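PDB 1ATG: periplasmic molybdate-binding protein, which binds molybdate or tungstate in a cleft between its two domains, probably as the periplasmic receptor of an ABC transporter for molybdate. Local coordinates for residues V51-E57 with I190-I196; R74-A78 with M210-K214; Q123-L128 with P182-E188. All blocks are in the same frame, centred on the assembly; numbering follows the deposited sequence. Where two conformers were deposited one is given.

Interaction 1 (V51-E57 with I190-I196)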
loop_
_atom_site.group_PDB
_atom_site.type_symbol
_atom_site.label_atom_id
_atom_site.label_comp_id
_atom_site.label_asym_id
_atom_site.label_seq_id
_atom_site.Cartn_x
_atom_site.Cartn_y
_atom_site.Cartn_z
ATOM N N VAL A 51 2.882 -12.664 -10.573
ATOM C CA VAL A 51 1.939 -11.566 -10.416
ATOM C C VAL A 51 2.553 -10.480 -9.511
ATOM O O VAL A 51 3.201 -10.821 -8.530
ATOM C CB VAL A 51 0.632 -12.056 -9.759
ATOM C CG1 VAL A 51 -0.326 -10.921 -9.405
ATOM C CG2 VAL A 51 -0.118 -13.068 -10.624
ATOM N N PHE A 52 2.285 -9.237 -9.869
ATOM C CA PHE A 52 2.744 -8.089 -9.101
ATOM C C PHE A 52 1.543 -7.187 -8.776
ATOM O O PHE A 52 0.853 -6.729 -9.665
ATOM C CB PHE A 52 3.784 -7.299 -9.894
ATOM C CG PHE A 52 4.200 -5.955 -9.375
ATOM C CD1 PHE A 52 4.372 -5.651 -8.032
ATOM C CD2 PHE A 52 4.458 -4.953 -10.299
ATOM C CE1 PHE A 52 4.772 -4.382 -7.643
ATOM C CE2 PHE A 52 4.870 -3.688 -9.905
ATOM C CZ PHE A 52 5.032 -3.404 -8.569
ATOM N N PHE A 53 1.388 -6.915 -7.474
ATOM C CA PHE A 53 0.441 -5.945 -6.954
ATOM C C PHE A 53 1.224 -4.681 -6.562
ATOM O O PHE A 53 1.993 -4.706 -5.592
ATOM C CB PHE A 53 -0.290 -6.465 -5.721
ATOM C CG PHE A 53 -1.250 -7.577 -6.029
ATOM C CD1 PHE A 53 -2.498 -7.329 -6.561
ATOM C CD2 PHE A 53 -0.883 -8.890 -5.786
ATOM C CE1 PHE A 53 -3.374 -8.351 -6.862
ATOM C CE2 PHE A 53 -1.760 -9.934 -6.067
ATOM C CZ PHE A 53 -3.003 -9.655 -6.606
ATOM N N SER A 54 1.043 -3.623 -7.332
ATOM C CA SER A 54 1.725 -2.373 -6.987
ATOM C C SER A 54 0.852 -1.499 -6.087
ATOM O O SER A 54 -0.382 -1.725 -6.041
ATOM C CB SER A 54 2.041 -1.604 -8.269
ATOM O OG SER A 54 2.866 -0.491 -7.957
ATOM N N ALA A 55 1.413 -0.460 -5.477
ATOM C CA ALA A 55 0.619 0.525 -4.755
ATOM C C ALA A 55 0.295 1.713 -5.660
ATOM O O ALA A 55 -0.289 2.680 -5.180
ATOM C CB ALA A 55 1.352 1.020 -3.512
ATOM N N ASP A 56 0.628 1.646 -6.948
ATOM C CA ASP A 56 0.328 2.708 -7.889
ATOM C C ASP A 56 -0.036 2.099 -9.247
ATOM O O ASP A 56 -0.154 0.900 -9.431
ATOM C CB ASP A 56 1.499 3.678 -8.033
ATOM C CG ASP A 56 2.754 3.133 -8.660
ATOM O OD1 ASP A 56 2.801 2.012 -9.197
ATOM O OD2 ASP A 56 3.788 3.877 -8.576
ATOM N N GLU A 57 -0.255 2.992 -10.196
ATOM C CA GLU A 57 -0.517 2.675 -11.583
ATOM C C GLU A 57 0.780 2.788 -12.385
ATOM O O GLU A 57 0.993 2.042 -13.343
ATOM C CB GLU A 57 -1.515 3.638 -12.221
ATOM C CG GLU A 57 -2.824 3.815 -11.489
ATOM C CD GLU A 57 -3.884 4.441 -12.378
ATOM O OE1 GLU A 57 -4.500 3.670 -13.150
ATOM O OE2 GLU A 57 -4.071 5.667 -12.301
ATOM N N ILE A 190 -4.724 6.907 -4.271
ATOM C CA ILE A 190 -3.768 5.795 -4.306
ATOM C C ILE A 190 -4.393 4.638 -5.055
ATOM O O ILE A 190 -4.937 3.685 -4.484
ATOM C CB ILE A 190 -3.352 5.442 -2.869
ATOM C CG1 ILE A 190 -2.772 6.658 -2.130
ATOM C CG2 ILE A 190 -2.332 4.312 -2.864
ATOM C CD1 ILE A 190 -2.626 6.454 -0.642
ATOM N N VAL A 191 -4.356 4.732 -6.377
ATOM C CA VAL A 191 -4.954 3.764 -7.287
ATOM C C VAL A 191 -3.975 2.631 -7.536
ATOM O O VAL A 191 -2.891 2.877 -8.066
ATOM C CB VAL A 191 -5.393 4.471 -8.588
ATOM C CG1 VAL A 191 -5.940 3.432 -9.549
ATOM C CG2 VAL A 191 -6.422 5.542 -8.256
ATOM N N GLN A 192 -4.307 1.435 -7.066
ATOM C CA GLN A 192 -3.352 0.338 -7.064
ATOM C C GLN A 192 -3.638 -0.657 -8.170
ATOM O O GLN A 192 -4.746 -1.205 -8.261
ATOM C CB GLN A 192 -3.396 -0.349 -5.678
ATOM C CG GLN A 192 -3.301 0.667 -4.549
ATOM C CD GLN A 192 -3.178 0.160 -3.139
ATOM O OE1 GLN A 192 -3.414 0.933 -2.207
ATOM N NE2 GLN A 192 -2.774 -1.083 -2.908
ATOM N N GLN A 193 -2.624 -0.870 -9.017
ATOM C CA GLN A 193 -2.800 -1.777 -10.144
ATOM C C GLN A 193 -1.910 -2.998 -10.037
ATOM O O GLN A 193 -0.876 -3.008 -9.367
ATOM C CB GLN A 193 -2.535 -1.059 -11.470
ATOM C CG GLN A 193 -3.557 0.038 -11.743
ATOM C CD GLN A 193 -3.666 0.315 -13.231
ATOM O OE1 GLN A 193 -2.641 0.468 -13.896
ATOM N NE2 GLN A 193 -4.890 0.348 -13.742
ATOM N N ALA A 194 -2.380 -4.070 -10.674
ATOM C CA ALA A 194 -1.708 -5.338 -10.699
ATOM C C ALA A 194 -1.499 -5.779 -12.154
ATOM O O ALA A 194 -2.224 -5.360 -13.047
ATOM C CB ALA A 194 -2.511 -6.409 -9.973
ATOM N N VAL A 195 -0.454 -6.575 -12.336
ATOM C CA VAL A 195 -0.179 -7.134 -13.656
ATOM C C VAL A 195 0.317 -8.569 -13.470
ATOM O O VAL A 195 0.831 -8.992 -12.442
ATOM C CB VAL A 195 0.908 -6.410 -14.471
ATOM C CG1 VAL A 195 0.445 -5.075 -15.021
ATOM C CG2 VAL A 195 2.193 -6.234 -13.664
ATOM N N ILE A 196 0.164 -9.333 -14.561
ATOM C CA ILE A 196 0.791 -10.638 -14.678
ATOM C C ILE A 196 2.151 -10.377 -15.356
ATOM O O ILE A 196 2.230 -9.545 -16.251
ATOM C CB ILE A 196 -0.016 -11.639 -15.514
ATOM C CG1 ILE A 196 -1.321 -11.990 -14.783
ATOM C CG2 ILE A 196 0.785 -12.903 -15.804
ATOM C CD1 ILE A 196 -2.249 -12.879 -15.591
HETATM O O HOH W 1 -1.799 5.365 -8.422
#
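Glu57 lies across the side chains of Val191 and Gln193 in the turn between strand 51-53 and helix 58-65. Its CB faces the amide of Gln193, and CG, placed opposite the carbonyl carbon about the first torsion (chi1 -53°), comes down on Val191 O and CG1. CD packs 3.6 Å from Val191 CG1, and OE2 stays near the same methyl. At the tip, OE1 stops 3.4 Å from Gln193 NE2 at an angle too poor for a hydrogen bond, the carboxylate and amide planes being perpendicular; the Gln193 amide instead bonds to Arg74 and Thr76. Cut back to an alanine, this position would probably leave Val191 CG1 and the flank of the Gln193 amide without the chain that lies against them. Water 1 accepts a weak bond from the Glu57 backbone N and donates to Val191 O.

Behind this side chain the backbones run antiparallel. Phe52 and Val195 form a hydrogen-bonded pair, with Phe52 N 3.0 Å from Val195 O and an almost straight N-H (172°). Farther along, Ser54 N donates to Gln193 O at 2.9 Å, whereas Gln193 N reaches Asp56 O at 3.1 Å from well above the carbonyl plane, as segment 51-57 turns away from strand 191-196. Phe53 CD1 rests 3.5 Å from Ala194 CB on the face shared with Val51 and Ile196. Ser54 OG donates to Asp56 OD1 at 2.8 Å, meeting it from above the carboxylate plane; the same oxygen caps Ser59 N at the start of helix 58-65. From within strand 191-196, Gln192 extends past Ala55 to bond Tyr117, Tyr77 and Asn9. The antiparallel pair thus joins parallel strands 2-7 and 51-53 to the returning chain, the mixed sheet of a periplasmic-binding-protein domain, and delivers Ala55 to the tungstate pocket.

Interaction 2 (R74-A78 with M210-K214)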
loop_
_atom_site.group_PDB
_atom_site.type_symbol
_atom_site.label_atom_id
_atom_site.label_comp_id
_atom_site.label_asym_id
_atom_site.label_seq_id
_atom_site.Cartn_x
_atom_site.Cartn_y
_atom_site.Cartn_z
ATOM N N ARG A 74 -3.265 -5.874 -16.976
ATOM C CA ARG A 74 -3.262 -4.776 -16.003
ATOM C C ARG A 74 -4.645 -4.309 -15.593
ATOM O O ARG A 74 -5.495 -4.032 -16.446
ATOM C CB ARG A 74 -2.488 -3.612 -16.630
ATOM C CG ARG A 74 -2.236 -2.491 -15.624
ATOM C CD ARG A 74 -1.099 -1.611 -16.141
ATOM N NE ARG A 74 -1.394 -1.136 -17.494
ATOM C CZ ARG A 74 -2.179 -0.093 -17.719
ATOM N NH1 ARG A 74 -2.740 0.597 -16.741
ATOM N NH2 ARG A 74 -2.408 0.288 -18.979
ATOM N N PHE A 75 -4.879 -4.163 -14.286
ATOM C CA PHE A 75 -6.156 -3.668 -13.802
ATOM C C PHE A 75 -6.004 -3.075 -12.401
ATOM O O PHE A 75 -5.020 -3.328 -11.704
ATOM C CB PHE A 75 -7.216 -4.766 -13.823
ATOM C CG PHE A 75 -7.160 -5.743 -12.687
ATOM C CD1 PHE A 75 -6.206 -6.737 -12.642
ATOM C CD2 PHE A 75 -8.080 -5.684 -11.646
ATOM C CE1 PHE A 75 -6.163 -7.637 -11.593
ATOM C CE2 PHE A 75 -8.045 -6.563 -10.591
ATOM C CZ PHE A 75 -7.090 -7.552 -10.570
ATOM N N THR A 76 -6.966 -2.243 -12.061
ATOM C CA THR A 76 -7.014 -1.647 -10.723
ATOM C C THR A 76 -7.661 -2.622 -9.762
ATOM O O THR A 76 -8.872 -2.884 -9.891
ATOM C CB THR A 76 -7.774 -0.320 -10.739
ATOM O OG1 THR A 76 -7.045 0.542 -11.622
ATOM C CG2 THR A 76 -7.858 0.301 -9.360
ATOM N N TYR A 77 -6.919 -3.167 -8.811
ATOM C CA TYR A 77 -7.439 -4.149 -7.868
ATOM C C TYR A 77 -7.910 -3.536 -6.559
ATOM O O TYR A 77 -8.651 -4.190 -5.811
ATOM C CB TYR A 77 -6.403 -5.250 -7.588
ATOM C CG TYR A 77 -5.203 -4.775 -6.809
ATOM C CD1 TYR A 77 -4.110 -4.207 -7.449
ATOM C CD2 TYR A 77 -5.140 -4.887 -5.432
ATOM C CE1 TYR A 77 -3.007 -3.752 -6.732
ATOM C CE2 TYR A 77 -4.058 -4.428 -4.700
ATOM C CZ TYR A 77 -3.007 -3.865 -5.368
ATOM O OH TYR A 77 -1.927 -3.411 -4.632
ATOM N N ALA A 78 -7.513 -2.300 -6.283
ATOM C CA ALA A 78 -7.884 -1.669 -5.012
ATOM C C ALA A 78 -7.504 -0.204 -5.086
ATOM O O ALA A 78 -6.572 0.173 -5.821
ATOM C CB ALA A 78 -7.136 -2.344 -3.864
ATOM N N MET A 210 -5.956 -13.748 -11.033
ATOM C CA MET A 210 -6.294 -12.380 -11.403
ATOM C C MET A 210 -7.799 -12.234 -11.615
ATOM O O MET A 210 -8.385 -11.214 -11.243
ATOM C CB MET A 210 -5.496 -11.924 -12.617
ATOM C CG MET A 210 -4.007 -11.761 -12.329
ATOM S SD MET A 210 -3.579 -10.309 -11.353
ATOM C CE MET A 210 -3.315 -9.136 -12.690
ATOM N N SER A 211 -8.437 -13.257 -12.190
ATOM C CA SER A 211 -9.884 -13.257 -12.361
ATOM C C SER A 211 -10.579 -13.346 -11.004
ATOM O O SER A 211 -11.510 -12.603 -10.707
ATOM C CB SER A 211 -10.354 -14.414 -13.248
ATOM O OG SER A 211 -11.774 -14.528 -13.220
ATOM N N TRP A 212 -10.081 -14.214 -10.139
ATOM C CA TRP A 212 -10.617 -14.399 -8.802
ATOM C C TRP A 212 -10.538 -13.114 -7.978
ATOM O O TRP A 212 -11.442 -12.761 -7.223
ATOM C CB TRP A 212 -9.865 -15.528 -8.085
ATOM C CG TRP A 212 -10.401 -15.789 -6.708
ATOM C CD1 TRP A 212 -11.462 -16.574 -6.358
ATOM C CD2 TRP A 212 -9.871 -15.260 -5.488
ATOM N NE1 TRP A 212 -11.642 -16.535 -5.000
ATOM C CE2 TRP A 212 -10.667 -15.741 -4.438
ATOM C CE3 TRP A 212 -8.799 -14.403 -5.181
ATOM C CZ2 TRP A 212 -10.437 -15.411 -3.111
ATOM C CZ3 TRP A 212 -8.568 -14.093 -3.854
ATOM C CH2 TRP A 212 -9.378 -14.585 -2.832
ATOM N N MET A 213 -9.442 -12.355 -8.163
ATOM C CA MET A 213 -9.264 -11.085 -7.479
ATOM C C MET A 213 -10.340 -10.058 -7.766
ATOM O O MET A 213 -10.507 -9.115 -6.983
ATOM C CB MET A 213 -7.912 -10.481 -7.878
ATOM C CG MET A 213 -6.740 -11.137 -7.161
ATOM S SD MET A 213 -6.675 -10.791 -5.394
ATOM C CE MET A 213 -6.646 -8.995 -5.394
ATOM N N LYS A 214 -11.072 -10.232 -8.870
ATOM C CA LYS A 214 -12.158 -9.341 -9.227
ATOM C C LYS A 214 -13.510 -9.868 -8.751
ATOM O O LYS A 214 -14.510 -9.180 -8.893
ATOM C CB LYS A 214 -12.237 -9.204 -10.764
ATOM C CG LYS A 214 -10.944 -8.717 -11.401
ATOM C CD LYS A 214 -10.989 -8.819 -12.922
ATOM C CE LYS A 214 -9.695 -8.338 -13.555
ATOM N NZ LYS A 214 -8.582 -9.304 -13.390
HETATM O O HOH W 2 -9.883 -6.372 -7.307
#
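The ammonium group of Lys214 is held by two groups, the carbonyl of Met210 and the ring of Phe75. NZ donates to Met210 O at 2.9 Å, coming from far above the carbonyl plane (69° out of it), and it also stands over the centre of the Phe75 ring, 3.5 Å from NZ to the centroid, a cation-pi contact 14° off the ring normal. The lysine chain is extended from CG to CE, which lays CE over the same face in a CH-pi contact, and the bend at chi4 (74°) turns NZ toward Met210 O; CG touches the rim at CE2.

Both methionines meet the edge of the ring. Met210 SD lies in the ring plane, 5.1 Å from the Phe75 centroid, a Met-aromatic contact, and its methyl CE closes to 3.4 Å from Phe75 CE1. Met213 CB approaches the edge near CZ, while its terminal methyl turns inward to Tyr77, with 4.3 Å between Met213 CE and Tyr77 CB. Water 2, also at the edge and in the ring plane, ties the two backbones together, donating to Tyr77 O at 2.9 Å and to Met213 O at 2.8 Å.

Tyr77 carries its hydroxyl away from the helix to Ser54 O and Gln192. Met213 also touches Phe53 of the sheet and Leu17 of helix 11-25, so residues 210-214 pack against the sheet through sulfur and aromatic groups. At this point strand 75-86 is irregular: Tyr77 and Ala78 both face Gln192, a classic beta bulge on the strand that this segment covers.

Interaction 3 (Q123-L128 with P182-E188)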
loop_
_atom_site.group_PDB
_atom_site.type_symbol
_atom_site.label_atom_id
_atom_site.label_comp_id
_atom_site.label_asym_id
_atom_site.label_seq_id
_atom_site.Cartn_x
_atom_site.Cartn_y
_atom_site.Cartn_z
ATOM N N GLN A 123 2.476 14.459 -0.254
ATOM C CA GLN A 123 1.515 15.339 -0.884
ATOM C C GLN A 123 0.615 16.015 0.144
ATOM O O GLN A 123 0.277 17.191 -0.042
ATOM C CB GLN A 123 0.658 14.582 -1.912
ATOM C CG GLN A 123 1.453 14.280 -3.177
ATOM C CD GLN A 123 0.728 13.366 -4.132
ATOM O OE1 GLN A 123 -0.205 12.647 -3.776
ATOM N NE2 GLN A 123 1.200 13.371 -5.394
ATOM N N VAL A 124 0.224 15.316 1.206
ATOM C CA VAL A 124 -0.586 15.944 2.244
ATOM C C VAL A 124 0.201 17.057 2.918
ATOM O O VAL A 124 -0.331 18.149 3.141
ATOM C CB VAL A 124 -1.055 14.918 3.278
ATOM C CG1 VAL A 124 -1.746 15.584 4.462
ATOM C CG2 VAL A 124 -1.989 13.912 2.604
ATOM N N LEU A 125 1.466 16.806 3.273
ATOM C CA LEU A 125 2.262 17.876 3.878
ATOM C C LEU A 125 2.422 19.064 2.937
ATOM O O LEU A 125 2.346 20.217 3.375
ATOM C CB LEU A 125 3.620 17.359 4.335
ATOM C CG LEU A 125 3.583 16.277 5.424
ATOM C CD1 LEU A 125 5.017 15.985 5.839
ATOM C CD2 LEU A 125 2.744 16.685 6.617
ATOM N N THR A 126 2.603 18.794 1.649
ATOM C CA THR A 126 2.691 19.894 0.683
ATOM C C THR A 126 1.372 20.634 0.640
ATOM O O THR A 126 1.339 21.882 0.577
ATOM C CB THR A 126 3.047 19.295 -0.689
ATOM O OG1 THR A 126 4.398 18.822 -0.620
ATOM C CG2 THR A 126 2.877 20.293 -1.825
ATOM N N HIS A 127 0.250 19.925 0.655
ATOM C CA HIS A 127 -1.055 20.577 0.618
ATOM C C HIS A 127 -1.248 21.539 1.777
ATOM O O HIS A 127 -1.849 22.611 1.610
ATOM C CB HIS A 127 -2.156 19.509 0.602
ATOM C CG HIS A 127 -3.533 20.062 0.388
ATOM N ND1 HIS A 127 -4.081 20.254 -0.863
ATOM C CD2 HIS A 127 -4.458 20.475 1.275
ATOM C CE1 HIS A 127 -5.299 20.754 -0.711
ATOM N NE2 HIS A 127 -5.548 20.918 0.562
ATOM N N LEU A 128 -0.764 21.172 2.954
ATOM C CA LEU A 128 -0.856 21.959 4.165
ATOM C C LEU A 128 0.247 22.997 4.305
ATOM O O LEU A 128 0.238 23.751 5.284
ATOM C CB LEU A 128 -0.803 20.993 5.368
ATOM C CG LEU A 128 -2.019 20.058 5.474
ATOM C CD1 LEU A 128 -1.746 18.987 6.517
ATOM C CD2 LEU A 128 -3.278 20.850 5.787
ATOM N N PRO A 182 -6.628 12.210 5.903
ATOM C CA PRO A 182 -6.593 13.429 5.094
ATOM C C PRO A 182 -7.681 13.351 4.024
ATOM O O PRO A 182 -7.885 12.311 3.399
ATOM C CB PRO A 182 -5.211 13.398 4.466
ATOM C CG PRO A 182 -4.383 12.519 5.352
ATOM C CD PRO A 182 -5.364 11.454 5.830
ATOM N N PRO A 183 -8.415 14.438 3.808
ATOM C CA PRO A 183 -9.443 14.445 2.764
ATOM C C PRO A 183 -8.841 14.079 1.414
ATOM O O PRO A 183 -7.658 14.269 1.118
ATOM C CB PRO A 183 -9.993 15.864 2.821
ATOM C CG PRO A 183 -9.763 16.296 4.232
ATOM C CD PRO A 183 -8.411 15.691 4.584
ATOM N N ALA A 184 -9.727 13.604 0.517
ATOM C CA ALA A 184 -9.310 13.113 -0.791
ATOM C C ALA A 184 -8.739 14.157 -1.738
ATOM O O ALA A 184 -8.067 13.776 -2.683
ATOM C CB ALA A 184 -10.466 12.373 -1.459
ATOM N N ASN A 185 -8.953 15.434 -1.450
ATOM C CA ASN A 185 -8.344 16.483 -2.258
ATOM C C ASN A 185 -6.981 16.904 -1.725
ATOM O O ASN A 185 -6.352 17.786 -2.319
ATOM C CB ASN A 185 -9.265 17.701 -2.366
ATOM C CG ASN A 185 -9.602 18.334 -1.037
ATOM O OD1 ASN A 185 -9.841 17.681 -0.026
ATOM N ND2 ASN A 185 -9.644 19.661 -0.999
ATOM N N TYR A 186 -6.478 16.263 -0.662
ATOM C CA TYR A 186 -5.189 16.631 -0.103
ATOM C C TYR A 186 -4.030 15.860 -0.720
ATOM O O TYR A 186 -2.877 16.212 -0.440
ATOM C CB TYR A 186 -5.141 16.438 1.411
ATOM C CG TYR A 186 -5.886 17.433 2.260
ATOM C CD1 TYR A 186 -7.074 18.035 1.863
ATOM C CD2 TYR A 186 -5.386 17.772 3.517
ATOM C CE1 TYR A 186 -7.724 18.940 2.677
ATOM C CE2 TYR A 186 -6.031 18.675 4.344
ATOM C CZ TYR A 186 -7.209 19.252 3.914
ATOM O OH TYR A 186 -7.870 20.152 4.725
ATOM N N TYR A 187 -4.319 14.818 -1.484
ATOM C CA TYR A 187 -3.316 13.989 -2.114
ATOM C C TYR A 187 -3.945 13.324 -3.336
ATOM O O TYR A 187 -5.183 13.233 -3.398
ATOM C CB TYR A 187 -2.788 12.924 -1.162
ATOM C CG TYR A 187 -3.774 11.930 -0.590
ATOM C CD1 TYR A 187 -4.660 12.249 0.428
ATOM C CD2 TYR A 187 -3.811 10.633 -1.084
ATOM C CE1 TYR A 187 -5.527 11.314 0.953
ATOM C CE2 TYR A 187 -4.687 9.693 -0.570
ATOM C CZ TYR A 187 -5.546 10.041 0.447
ATOM O OH TYR A 187 -6.365 9.057 0.955
ATOM N N GLU A 188 -3.131 12.834 -4.251
ATOM C CA GLU A 188 -3.726 12.138 -5.402
ATOM C C GLU A 188 -4.144 10.746 -4.977
ATOM O O GLU A 188 -3.397 10.059 -4.271
ATOM C CB GLU A 188 -2.697 12.092 -6.531
ATOM C CG GLU A 188 -2.345 13.473 -7.083
ATOM C CD GLU A 188 -3.447 14.108 -7.901
ATOM O OE1 GLU A 188 -4.485 13.479 -8.213
ATOM O OE2 GLU A 188 -3.314 15.285 -8.308
HETATM O O HOH W 3 -0.682 9.960 -4.272
HETATM O O HOH W 4 -3.437 19.304 -3.431
#
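The rings of His127 and Tyr186 form an offset stack, their centroids 4.2 Å apart and their planes inclined by 25°. His127 CD2 stands over the middle of the Tyr186 ring, 3.5 Å from Tyr186 CG, and Pro183 CD sits over the centre of the opposite face, so the tyrosine is sandwiched between imidazole and proline. At the Tyr186 edge lie Val124 CG1 and the amide carbon of Asn185, while Leu128 CD2 approaches CE2. The imidazole in turn has Tyr186 CA over one face in a CH-pi contact, and water 4 in its plane, 2.8 Å from His127 ND1. With CG opposite the backbone N (chi1 -173°), the His127 ring swings out from the helix and across the tyrosine.

These residues join the last turns of helix 116-127 to the irregular chain between strands 178-180 and 191-196, in the domain of this two-domain binding-protein fold that supplies Tyr117 to the anion pocket from the opposite end of the same helix.

One helical turn earlier, Val124 wedges into the loop. Its CG2 lies 3.8 Å from Pro182 CB and at the same distance from Tyr187 CD1; Val124 also touches Phe162 and Leu82 of the sheet. Tyr187 runs beside the valine and sends its hydroxyl to Leu82 N. Gln123 OE1 accepts two bonds, one of them the direct hydrogen bond across the contact: Glu188 N donates to Gln123 OE1 at 3.0 Å, nearly straight but 46° out of the amide plane. The other comes from water 3, which donates both to Gln123 OE1, 2.8 Å away, and to Glu188 O.

How the interactions relate
Interactions 1 and 2 share one sheet, with centres about 9 Å apart, and strand 191-196 pairs with both 51-53 and 75-86. They touch directly: Tyr77 OH lies 2.7 Å from Ser54 O, and Arg74 NH1 2.8 Å from Gln193 OE1, both probable hydrogen bonds. Interaction 3 belongs to the other side of the cleft, its centre about 21 Å from that of interaction 1 and 27 Å from that of interaction 2, but Glu188 and Ile190 are separated by a single residue. Measured from each side chain to the bound tungstate, Ala55, Tyr77 and Tyr187 stand about 4, 7 and 11 Å away, so interaction 1 alone reaches the ligand.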